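Side-chain contacts in S-adenosylmethionine:tRNA ribosyltransferase-isomerase (Thermotoga maritima, PDB 1VKY), which probably transfers and isomerises the ribose of S-adenosylmethionine onto the 7-aminomethyl-7-deazaguanine base of tRNA, giving epoxyqueuosine on the route to queuosine: residues 18-23 / 325-330; 43-48 / 315-320; 130-133 / 137-140. All coordinates share one frame; numbering follows the deposited sequence.

Contact 1 of 3, residues 18-23 / 325-330; sequences FDYELP and EAYREA
Tyr20 and Tyr327 meet as an offset edge-to-face (T-shaped) aromatic pair, and between them they supply nearly all of the 128 Å² buried by these two segments. Tyr327 gives the edge and Tyr20 the face. CD2 of Tyr327 comes over the phenol end of the Tyr20 ring, 3.6 Å from Tyr20 CZ, with CE2 of Tyr327 next to it, 3.8 Å from Tyr20 OH. The ring planes stand 74° apart, and the centroids are 5.3 Å from each other. Because CD2 lies over CZ and close to OH, the approach falls near the hydroxyl-bearing rim and not over the middle of the face. Tyr20 OH in turn lies in the plane of the Tyr327 ring, at its edge. Such a pair sets C-H bonds of one ring against the pi cloud of the other, and here it joins two unlike elements: an irregular stretch near the start of the chain, ahead of strand 39-44, and the helix 320-332 near its end. Tyr20 reaches across because its CG sits between the backbone N and the carbonyl carbon (chi1 68°), with its CB directed at the helix. Both hydroxyls are then fixed by a single backbone residue, His304, whose carbonyl O is hydrogen-bonded to Tyr20 OH and whose N is hydrogen-bonded to Tyr327 OH. These two bonds probably limit how far either phenol can swing out of the pair. Farther out, Leu311 of helix 309-318 touches both tyrosines, Phe303 meets the Tyr327 ring, and Pro306 and Phe337 pack on Tyr20.

Contact 2 of 3, residues 43-48 / 315-320; sequences LHRKTQ and AAFAGK
Arg45 lays its guanidinium flat on the ring of Phe317, the two planes only 18° apart although the side chains as a whole cross at about a right angle. The stack is off-centre. Arg45 CZ is 4.1 Å from the ring centroid and 33° off the ring normal, while NH2 is 3.4 Å from Phe317 CZ, so that the cation-pi contact falls toward the rim. The same NH2 also donates to the backbone carbonyl of Phe317, NH2 to O 3.0 Å, with the donor tilted from the carbonyl plane. One residue thus receives the arginine twice, on its ring and on its backbone. A bend at chi3 (-71°) turns the guanidinium over the ring, after CD has passed Ala318 CA at 3.8 Å. NE forms a salt bridge with the terminal carboxylate oxygen OXT of Leu347. A leucine in place of Arg45 would probably leave the Phe317 carbonyl without this donor, the ring without its flat cover and the C-terminal carboxylate without its cation. Beside the stack, Gln48 NE2 gives a nearly straight bond to Arg45 O (2.8 Å) and another to a water, which passes a hydrogen to Ala318 O. Gly319, with positive phi, ends helix 309-318 and occupies the N-cap position of helix 320-332. Leu43, on strand 39-44 beside strand 343-346, sets its CD2 loosely against Ala318 CB and reaches Phe322 of helix 320-332, while Ile346 of strand 343-346 packs on Arg45, Phe317 and Ala318.

Contact 3 of 3, residues 130-133 / 137-140; sequences LGRG and TRIL
The guanidinium of Arg132 has NH1 of Arg138 over one face, toward its rim, and the guanidinium of Arg138 in turn has Arg132 CG over one of its own. The planes are 34° apart, too steep for a flat stack. NH1 of Arg138 comes within 3.3 Å of Arg132 NE, a meeting of two donors and like charges without a hydrogen bond. Arg132 runs out extended from CG to NE, its CG anti to the backbone N (chi1 -175°), which carries CG, 3.2 Å from Arg138 NH1, over the face of that guanidinium. Arg138 is held from beyond the pair: its NE donates to Val113 O, and its NH2 makes a weak bond to Gly110 O. Beneath these side chains the backbones form the end of the antiparallel hairpin of strands 125-132 and 138-143, with Arg132 facing Arg138 as a non-hydrogen-bonded pair. Leu130 N donates to Ile139 O at 2.7 Å, Ile139 N bonds to Gly131 O, and nearer the turn Gly133 N bonds to Thr137 O. On the sheet face away from the arginines, Ile139 CD1 reaches across to 3.7 Å from Gly133 N, and its CG2 approaches Leu130 CB. Gly131 adopts backbone angles at which any side chain would collide with the carbonyl O of Leu130. Thr137 OG1 is hydrogen-bonded to Asp135 OD1 and to Lys104 NZ.

Overall arrangement
Contacts 1 and 2 are neighbours, their centres 15 Å apart, whereas contact 3 lies on the other side of the chain's centre, about 48 Å and 42 Å from their centres. Along the chain each pairing encloses the next: contact 1 spans contact 2, which spans the short hairpin of contact 3. Contact 2 starts from strand 39-44 of the mixed sheet and lies at the end of helix 309-318; contact 1 lies on helix 320-332, which follows it. They touch where Phe18 packs on Ala315 and Ala326 on Leu43, and both tie the early chain to its late helices. Contact 3 belongs instead to the separate antiparallel sheet, joining neighbouring strands of a hairpin.

Contact 1 of 3, residues 18-23 / 325-330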
ATOM      1  N   PHE B  18      -6.063  24.566   4.229  1.00 42.38           N
ATOM      2  CA  PHE B  18      -5.671  23.393   3.421  1.00 39.56           C
ATOM      3  C   PHE B  18      -6.590  22.186   3.611  1.00 38.53           C
ATOM      4  O   PHE B  18      -6.338  21.071   3.152  1.00 33.51           O
ATOM      5  CB  PHE B  18      -4.206  23.075   3.716  1.00 39.11           C
ATOM      6  CG  PHE B  18      -3.297  24.212   3.380  1.00 34.17           C
ATOM      7  CD1 PHE B  18      -2.894  25.109   4.358  1.00 30.77           C
ATOM      8  CD2 PHE B  18      -2.900  24.434   2.067  1.00 33.64           C
ATOM      9  CE1 PHE B  18      -2.086  26.145   4.061  1.00 36.18           C
ATOM     10  CE2 PHE B  18      -2.090  25.494   1.770  1.00 32.32           C
ATOM     11  CZ  PHE B  18      -1.688  26.351   2.769  1.00 36.63           C
ATOM     12  N   ASP B  19      -7.716  22.428   4.260  1.00 39.15           N
ATOM     13  CA  ASP B  19      -8.706  21.399   4.422  1.00 40.52           C
ATOM     14  C   ASP B  19      -9.514  21.359   3.138  1.00 39.71           C
ATOM     15  O   ASP B  19      -9.679  22.373   2.474  1.00 40.21           O
ATOM     16  CB  ASP B  19      -9.608  21.748   5.600  1.00 40.98           C
ATOM     17  CG  ASP B  19     -10.250  20.553   6.205  1.00 48.19           C
ATOM     18  OD1 ASP B  19      -9.863  19.396   5.895  1.00 41.14           O
ATOM     19  OD2 ASP B  19     -11.164  20.681   7.029  1.00 57.06           O
ATOM     20  N   TYR B  20      -9.988  20.183   2.759  1.00 36.79           N
ATOM     21  CA  TYR B  20     -10.930  20.065   1.663  1.00 34.49           C
ATOM     22  C   TYR B  20     -11.626  18.750   1.913  1.00 33.50           C
ATOM     23  O   TYR B  20     -11.142  17.958   2.695  1.00 33.52           O
ATOM     24  CB  TYR B  20     -10.225  20.097   0.293  1.00 34.79           C
ATOM     25  CG  TYR B  20      -9.357  18.892   0.003  1.00 32.99           C
ATOM     26  CD1 TYR B  20      -9.873  17.800  -0.698  1.00 28.99           C
ATOM     27  CD2 TYR B  20      -7.994  18.848   0.415  1.00 32.49           C
ATOM     28  CE1 TYR B  20      -9.064  16.676  -0.989  1.00 25.09           C
ATOM     29  CE2 TYR B  20      -7.177  17.718   0.121  1.00 27.44           C
ATOM     30  CZ  TYR B  20      -7.749  16.639  -0.552  1.00 27.34           C
ATOM     31  OH  TYR B  20      -7.031  15.535  -0.851  1.00 28.14           O
ATOM     32  N   GLU B  21     -12.772  18.529   1.287  1.00 34.37           N
ATOM     33  CA  GLU B  21     -13.570  17.356   1.583  1.00 35.46           C
ATOM     34  C   GLU B  21     -13.181  16.256   0.641  1.00 33.41           C
ATOM     35  O   GLU B  21     -13.380  16.381  -0.555  1.00 34.69           O
ATOM     36  CB  GLU B  21     -15.086  17.650   1.437  1.00 38.73           C
ATOM     37  N   LEU B  22     -12.608  15.194   1.187  1.00 34.57           N
ATOM     38  CA  LEU B  22     -12.124  14.054   0.399  1.00 33.50           C
ATOM     39  C   LEU B  22     -12.993  12.820   0.727  1.00 35.12           C
ATOM     40  O   LEU B  22     -12.840  12.260   1.826  1.00 35.70           O
ATOM     41  CB  LEU B  22     -10.678  13.735   0.779  1.00 30.98           C
ATOM     42  CG  LEU B  22     -10.001  12.529   0.121  1.00 29.62           C
ATOM     43  CD1 LEU B  22     -10.242  12.516  -1.393  1.00 32.17           C
ATOM     44  CD2 LEU B  22      -8.481  12.435   0.451  1.00 29.89           C
ATOM     45  N   PRO B  23     -13.859  12.380  -0.195  1.00 36.73           N
ATOM     46  CA  PRO B  23     -14.620  11.151   0.037  1.00 35.38           C
ATOM     47  C   PRO B  23     -13.653   9.987   0.276  1.00 34.29           C
ATOM     48  O   PRO B  23     -12.734   9.763  -0.525  1.00 31.92           O
ATOM     49  CB  PRO B  23     -15.432  10.967  -1.255  1.00 35.61           C
ATOM     50  CG  PRO B  23     -15.463  12.319  -1.878  1.00 36.77           C
ATOM     51  CD  PRO B  23     -14.160  12.948  -1.516  1.00 34.98           C
ATOM     52  N   GLU B 325      -8.487  24.810  -6.129  1.00 31.11           N
ATOM     53  CA  GLU B 325      -9.429  24.655  -7.249  1.00 30.40           C
ATOM     54  C   GLU B 325      -9.180  23.305  -7.960  1.00 28.35           C
ATOM     55  O   GLU B 325     -10.093  22.520  -8.196  1.00 26.11           O
ATOM     56  CB  GLU B 325      -9.251  25.875  -8.185  1.00 32.27           C
ATOM     57  CG  GLU B 325      -9.851  25.784  -9.577  1.00 38.40           C
ATOM     58  CD  GLU B 325      -9.748  27.106 -10.363  1.00 45.24           C
ATOM     59  OE1 GLU B 325      -8.632  27.715 -10.452  1.00 62.64           O
ATOM     60  N   ALA B 326      -7.921  22.993  -8.236  1.00 25.89           N
ATOM     61  CA  ALA B 326      -7.549  21.713  -8.875  1.00 27.78           C
ATOM     62  C   ALA B 326      -7.982  20.498  -8.041  1.00 27.06           C
ATOM     63  O   ALA B 326      -8.442  19.481  -8.576  1.00 27.99           O
ATOM     64  CB  ALA B 326      -6.039  21.670  -9.128  1.00 27.15           C
ATOM     65  N   TYR B 327      -7.775  20.571  -6.734  1.00 26.66           N
ATOM     66  CA  TYR B 327      -8.177  19.467  -5.856  1.00 27.63           C
ATOM     67  C   TYR B 327      -9.704  19.310  -5.776  1.00 31.04           C
ATOM     68  O   TYR B 327     -10.226  18.191  -5.709  1.00 31.29           O
ATOM     69  CB  TYR B 327      -7.618  19.652  -4.451  1.00 27.51           C
ATOM     70  CG  TYR B 327      -6.264  19.043  -4.277  1.00 24.63           C
ATOM     71  CD1 TYR B 327      -5.181  19.487  -5.030  1.00 24.24           C
ATOM     72  CD2 TYR B 327      -6.048  18.019  -3.357  1.00 25.69           C
ATOM     73  CE1 TYR B 327      -3.894  18.920  -4.831  1.00 24.54           C
ATOM     74  CE2 TYR B 327      -4.787  17.437  -3.179  1.00 27.05           C
ATOM     75  CZ  TYR B 327      -3.713  17.898  -3.916  1.00 24.48           C
ATOM     76  OH  TYR B 327      -2.460  17.340  -3.719  1.00 27.50           O
ATOM     77  N   ARG B 328     -10.427  20.425  -5.804  1.00 31.24           N
ATOM     78  CA  ARG B 328     -11.892  20.314  -5.845  1.00 32.41           C
ATOM     79  C   ARG B 328     -12.358  19.647  -7.143  1.00 29.92           C
ATOM     80  O   ARG B 328     -13.264  18.799  -7.127  1.00 28.94           O
ATOM     81  CB  ARG B 328     -12.514  21.685  -5.658  1.00 34.60           C
ATOM     82  CG  ARG B 328     -12.555  22.132  -4.186  1.00 40.66           C
ATOM     83  CD  ARG B 328     -13.479  23.341  -3.951  1.00 41.36           C
ATOM     84  NE  ARG B 328     -12.951  24.514  -4.637  1.00 43.98           N
ATOM     85  CZ  ARG B 328     -11.998  25.311  -4.176  1.00 44.21           C
ATOM     86  NH1 ARG B 328     -11.445  25.108  -2.981  1.00 47.65           N
ATOM     87  NH2 ARG B 328     -11.602  26.332  -4.925  1.00 43.07           N
ATOM     88  N   GLU B 329     -11.732  20.007  -8.274  1.00 28.86           N
ATOM     89  CA  GLU B 329     -11.998  19.333  -9.558  1.00 29.43           C
ATOM     90  C   GLU B 329     -11.629  17.851  -9.558  1.00 30.48           C
ATOM     91  O   GLU B 329     -12.337  17.023 -10.169  1.00 27.82           O
ATOM     92  CB  GLU B 329     -11.269  20.014 -10.735  1.00 29.26           C
ATOM     93  CG  GLU B 329     -12.096  20.989 -11.571  1.00 45.97           C
ATOM     94  CD  GLU B 329     -13.401  20.398 -12.168  1.00 51.98           C
ATOM     95  OE1 GLU B 329     -14.492  20.743 -11.670  1.00 59.99           O
ATOM     96  OE2 GLU B 329     -13.363  19.607 -13.141  1.00 49.46           O
ATOM     97  N   ALA B 330     -10.533  17.498  -8.889  1.00 27.85           N
ATOM     98  CA  ALA B 330     -10.146  16.089  -8.781  1.00 29.08           C
ATOM     99  C   ALA B 330     -11.190  15.250  -8.031  1.00 28.79           C
ATOM    100  O   ALA B 330     -11.513  14.142  -8.451  1.00 27.68           O
ATOM    101  CB  ALA B 330      -8.786  15.938  -8.123  1.00 29.64           C
TER

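Contact 2 of 3, residues 43-48 / 315-320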
ATOM      1  N   LEU B  43      -1.469  21.079 -14.435  1.00 25.16           N
ATOM      2  CA  LEU B  43      -1.663  22.454 -14.023  1.00 24.91           C
ATOM      3  C   LEU B  43      -0.615  23.370 -14.678  1.00 26.44           C
ATOM      4  O   LEU B  43       0.578  23.156 -14.544  1.00 25.55           O
ATOM      5  CB  LEU B  43      -1.540  22.556 -12.492  1.00 22.47           C
ATOM      6  CG  LEU B  43      -2.831  22.290 -11.690  1.00 26.47           C
ATOM      7  CD1 LEU B  43      -3.418  20.994 -11.974  1.00 32.64           C
ATOM      8  CD2 LEU B  43      -2.542  22.429 -10.242  1.00 26.98           C
ATOM      9  N   HIS B  44      -1.102  24.378 -15.396  1.00 24.74           N
ATOM     10  CA  HIS B  44      -0.259  25.355 -16.070  1.00 25.58           C
ATOM     11  C   HIS B  44      -0.354  26.645 -15.263  1.00 24.54           C
ATOM     12  O   HIS B  44      -1.350  27.365 -15.336  1.00 24.61           O
ATOM     13  CB  HIS B  44      -0.753  25.582 -17.502  1.00 27.06           C
ATOM     14  CG  HIS B  44      -0.745  24.356 -18.366  1.00 29.15           C
ATOM     15  ND1 HIS B  44       0.306  24.039 -19.194  1.00 28.02           N
ATOM     16  CD2 HIS B  44      -1.673  23.384 -18.552  1.00 27.08           C
ATOM     17  CE1 HIS B  44       0.029  22.927 -19.853  1.00 28.25           C
ATOM     18  NE2 HIS B  44      -1.168  22.515 -19.490  1.00 28.07           N
ATOM     19  N   ARG B  45       0.669  26.941 -14.484  1.00 22.53           N
ATOM     20  CA  ARG B  45       0.516  28.007 -13.481  1.00 25.65           C
ATOM     21  C   ARG B  45       0.283  29.382 -14.043  1.00 27.98           C
ATOM     22  O   ARG B  45      -0.564  30.089 -13.543  1.00 34.88           O
ATOM     23  CB  ARG B  45       1.712  28.070 -12.546  1.00 27.48           C
ATOM     24  CG  ARG B  45       1.853  26.874 -11.612  1.00 25.39           C
ATOM     25  CD  ARG B  45       3.195  26.870 -10.932  1.00 30.26           C
ATOM     26  NE  ARG B  45       4.299  26.548 -11.829  1.00 29.15           N
ATOM     27  CZ  ARG B  45       5.563  26.561 -11.441  1.00 29.91           C
ATOM     28  NH1 ARG B  45       6.516  26.246 -12.286  1.00 26.57           N
ATOM     29  NH2 ARG B  45       5.876  26.892 -10.200  1.00 31.17           N
ATOM     30  N   LYS B  46       1.031  29.776 -15.062  1.00 28.52           N
ATOM     31  CA  LYS B  46       0.910  31.137 -15.591  1.00 33.06           C
ATOM     32  C   LYS B  46      -0.412  31.397 -16.326  1.00 31.20           C
ATOM     33  O   LYS B  46      -0.994  32.481 -16.237  1.00 30.70           O
ATOM     34  CB  LYS B  46       2.078  31.452 -16.506  1.00 34.13           C
ATOM     35  CG  LYS B  46       3.450  31.500 -15.790  1.00 42.38           C
ATOM     36  CD  LYS B  46       4.577  31.260 -16.811  1.00 50.85           C
ATOM     37  CE  LYS B  46       5.752  32.253 -16.683  1.00 63.70           C
ATOM     38  NZ  LYS B  46       6.960  31.687 -16.006  1.00 62.71           N
ATOM     39  N   THR B  47      -0.892  30.405 -17.055  1.00 27.95           N
ATOM     40  CA  THR B  47      -2.129  30.563 -17.789  1.00 24.69           C
ATOM     41  C   THR B  47      -3.325  30.131 -16.969  1.00 25.88           C
ATOM     42  O   THR B  47      -4.429  30.446 -17.335  1.00 26.60           O
ATOM     43  CB  THR B  47      -2.099  29.750 -19.079  1.00 25.26           C
ATOM     44  OG1 THR B  47      -1.962  28.373 -18.762  1.00 24.36           O
ATOM     45  CG2 THR B  47      -0.879  30.084 -19.903  1.00 21.43           C
ATOM     46  N   GLN B  48      -3.092  29.402 -15.878  1.00 26.24           N
ATOM     47  CA  GLN B  48      -4.143  28.841 -15.009  1.00 28.77           C
ATOM     48  C   GLN B  48      -4.984  27.758 -15.684  1.00 29.72           C
ATOM     49  O   GLN B  48      -6.078  27.406 -15.236  1.00 29.61           O
ATOM     50  CB  GLN B  48      -5.045  29.932 -14.428  1.00 29.99           C
ATOM     51  CG  GLN B  48      -4.275  31.007 -13.664  1.00 35.73           C
ATOM     52  CD  GLN B  48      -4.023  30.603 -12.231  1.00 38.46           C
ATOM     53  OE1 GLN B  48      -4.928  30.653 -11.409  1.00 37.51           O
ATOM     54  NE2 GLN B  48      -2.809  30.186 -11.935  1.00 34.32           N
ATOM     55  N   ALA B 315       0.872  23.558  -2.734  1.00 23.49           N
ATOM     56  CA  ALA B 315       0.207  24.856  -2.796  1.00 26.30           C
ATOM     57  C   ALA B 315       1.231  25.986  -2.965  1.00 26.95           C
ATOM     58  O   ALA B 315       1.019  26.923  -3.739  1.00 27.58           O
ATOM     59  CB  ALA B 315      -0.629  25.063  -1.506  1.00 27.84           C
ATOM     60  N   ALA B 316       2.371  25.884  -2.287  1.00 25.88           N
ATOM     61  CA  ALA B 316       3.396  26.896  -2.457  1.00 23.90           C
ATOM     62  C   ALA B 316       3.860  26.842  -3.911  1.00 23.31           C
ATOM     63  O   ALA B 316       4.175  27.865  -4.500  1.00 24.74           O
ATOM     64  CB  ALA B 316       4.551  26.673  -1.522  1.00 23.32           C
ATOM     65  N   PHE B 317       3.938  25.646  -4.488  1.00 23.83           N
ATOM     66  CA  PHE B 317       4.523  25.517  -5.839  1.00 23.78           C
ATOM     67  C   PHE B 317       3.579  26.041  -6.936  1.00 25.91           C
ATOM     68  O   PHE B 317       3.997  26.721  -7.861  1.00 25.52           O
ATOM     69  CB  PHE B 317       4.883  24.061  -6.131  1.00 21.30           C
ATOM     70  CG  PHE B 317       5.671  23.911  -7.378  1.00 19.94           C
ATOM     71  CD1 PHE B 317       7.025  24.247  -7.395  1.00 19.52           C
ATOM     72  CD2 PHE B 317       5.074  23.503  -8.553  1.00 21.58           C
ATOM     73  CE1 PHE B 317       7.766  24.167  -8.577  1.00 23.52           C
ATOM     74  CE2 PHE B 317       5.843  23.416  -9.760  1.00 19.88           C
ATOM     75  CZ  PHE B 317       7.181  23.749  -9.729  1.00 23.50           C
ATOM     76  N   ALA B 318       2.306  25.695  -6.807  1.00 26.67           N
ATOM     77  CA  ALA B 318       1.278  25.987  -7.806  1.00 27.16           C
ATOM     78  C   ALA B 318       0.503  27.269  -7.541  1.00 27.88           C
ATOM     79  O   ALA B 318      -0.105  27.794  -8.450  1.00 27.65           O
ATOM     80  CB  ALA B 318       0.336  24.829  -7.872  1.00 26.95           C
ATOM     81  N   GLY B 319       0.500  27.759  -6.302  1.00 28.80           N
ATOM     82  CA  GLY B 319      -0.390  28.840  -5.896  1.00 28.20           C
ATOM     83  C   GLY B 319      -1.514  28.235  -5.099  1.00 30.20           C
ATOM     84  O   GLY B 319      -2.125  27.281  -5.552  1.00 29.33           O
ATOM     85  N   LYS B 320      -1.803  28.774  -3.912  1.00 30.51           N
ATOM     86  CA  LYS B 320      -2.780  28.119  -3.037  1.00 29.00           C
ATOM     87  C   LYS B 320      -4.189  28.038  -3.617  1.00 29.67           C
ATOM     88  O   LYS B 320      -4.833  26.978  -3.593  1.00 27.78           O
ATOM     89  CB  LYS B 320      -2.795  28.806  -1.676  1.00 33.05           C
ATOM     90  CG  LYS B 320      -3.753  28.132  -0.675  1.00 39.60           C
ATOM     91  CD  LYS B 320      -3.969  28.995   0.539  1.00 53.11           C
TER
HETATM   92  O   HOH W   1      -1.484  29.975  -9.273  1.00 46.27           O

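Contact 3 of 3, residues 130-133 / 137-140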
ATOM      1  N   LEU B 130      40.729   7.315   3.823  1.00 23.59           N
ATOM      2  CA  LEU B 130      41.472   7.677   2.607  1.00 23.98           C
ATOM      3  C   LEU B 130      41.261   9.103   2.194  1.00 22.52           C
ATOM      4  O   LEU B 130      41.941   9.585   1.312  1.00 23.74           O
ATOM      5  CB  LEU B 130      41.024   6.819   1.437  1.00 26.21           C
ATOM      6  CG  LEU B 130      41.180   5.311   1.592  1.00 28.14           C
ATOM      7  CD1 LEU B 130      40.711   4.639   0.301  1.00 28.75           C
ATOM      8  CD2 LEU B 130      42.608   4.929   1.943  1.00 30.54           C
ATOM      9  N   GLY B 131      40.275   9.787   2.776  1.00 23.70           N
ATOM     10  CA  GLY B 131      40.060  11.173   2.436  1.00 20.65           C
ATOM     11  C   GLY B 131      38.699  11.642   2.860  1.00 21.56           C
ATOM     12  O   GLY B 131      37.928  10.895   3.480  1.00 21.97           O
ATOM     13  N   ARG B 132      38.438  12.896   2.554  1.00 21.61           N
ATOM     14  CA  ARG B 132      37.191  13.567   2.910  1.00 24.95           C
ATOM     15  C   ARG B 132      36.535  14.035   1.629  1.00 25.28           C
ATOM     16  O   ARG B 132      37.211  14.570   0.726  1.00 24.35           O
ATOM     17  CB  ARG B 132      37.440  14.794   3.803  1.00 26.76           C
ATOM     18  CG  ARG B 132      36.118  15.436   4.298  1.00 36.99           C
ATOM     19  CD  ARG B 132      36.204  16.817   4.998  1.00 38.24           C
ATOM     20  NE  ARG B 132      34.882  17.486   5.042  1.00 45.48           N
ATOM     21  CZ  ARG B 132      34.482  18.371   5.975  1.00 50.56           C
ATOM     22  NH1 ARG B 132      35.282  18.748   6.971  1.00 55.40           N
ATOM     23  NH2 ARG B 132      33.262  18.892   5.912  1.00 53.87           N
ATOM     24  N   GLY B 133      35.220  13.832   1.552  1.00 24.62           N
ATOM     25  CA  GLY B 133      34.455  14.341   0.445  1.00 23.15           C
ATOM     26  C   GLY B 133      34.165  15.784   0.653  1.00 25.13           C
ATOM     27  O   GLY B 133      34.097  16.269   1.804  1.00 24.49           O
ATOM     28  N   THR B 137      31.620  13.804   3.895  1.00 25.10           N
ATOM     29  CA  THR B 137      31.757  12.405   4.233  1.00 22.93           C
ATOM     30  C   THR B 137      33.229  12.097   4.353  1.00 22.74           C
ATOM     31  O   THR B 137      34.082  12.963   4.112  1.00 24.78           O
ATOM     32  CB  THR B 137      31.110  11.546   3.157  1.00 23.60           C
ATOM     33  OG1 THR B 137      31.662  11.903   1.884  1.00 26.15           O
ATOM     34  CG2 THR B 137      29.569  11.872   3.030  1.00 24.12           C
ATOM     35  N   ARG B 138      33.501  10.869   4.770  1.00 21.67           N
ATOM     36  CA  ARG B 138      34.835  10.311   4.891  1.00 24.02           C
ATOM     37  C   ARG B 138      34.855   9.090   4.005  1.00 23.63           C
ATOM     38  O   ARG B 138      33.917   8.309   4.017  1.00 25.05           O
ATOM     39  CB  ARG B 138      35.091   9.883   6.335  1.00 25.17           C
ATOM     40  CG  ARG B 138      35.801  10.921   7.204  1.00 33.51           C
ATOM     41  CD  ARG B 138      35.396  12.292   6.915  1.00 39.83           C
ATOM     42  NE  ARG B 138      35.894  13.283   7.845  1.00 37.61           N
ATOM     43  CZ  ARG B 138      35.397  14.507   7.871  1.00 41.12           C
ATOM     44  NH1 ARG B 138      34.443  14.854   7.012  1.00 40.81           N
ATOM     45  NH2 ARG B 138      35.844  15.393   8.742  1.00 42.19           N
ATOM     46  N   ILE B 139      35.906   8.942   3.213  1.00 23.07           N
ATOM     47  CA  ILE B 139      36.081   7.739   2.439  1.00 22.29           C
ATOM     48  C   ILE B 139      36.883   6.802   3.304  1.00 24.24           C
ATOM     49  O   ILE B 139      38.000   7.104   3.687  1.00 25.04           O
ATOM     50  CB  ILE B 139      36.779   8.034   1.099  1.00 24.87           C
ATOM     51  CG1 ILE B 139      35.857   8.869   0.187  1.00 24.80           C
ATOM     52  CG2 ILE B 139      37.076   6.743   0.403  1.00 23.50           C
ATOM     53  CD1 ILE B 139      35.792  10.300   0.534  1.00 34.13           C
ATOM     54  N   LEU B 140      36.300   5.657   3.606  1.00 23.70           N
ATOM     55  CA  LEU B 140      36.921   4.689   4.493  1.00 26.88           C
ATOM     56  C   LEU B 140      37.200   3.400   3.749  1.00 26.24           C
ATOM     57  O   LEU B 140      36.338   2.869   3.062  1.00 26.74           O
ATOM     58  CB  LEU B 140      35.983   4.384   5.654  1.00 27.27           C
ATOM     59  CG  LEU B 140      36.052   5.181   6.964  1.00 32.06           C
ATOM     60  CD1 LEU B 140      36.492   6.587   6.870  1.00 26.57           C
ATOM     61  CD2 LEU B 140      34.719   5.118   7.587  1.00 28.70           C
TER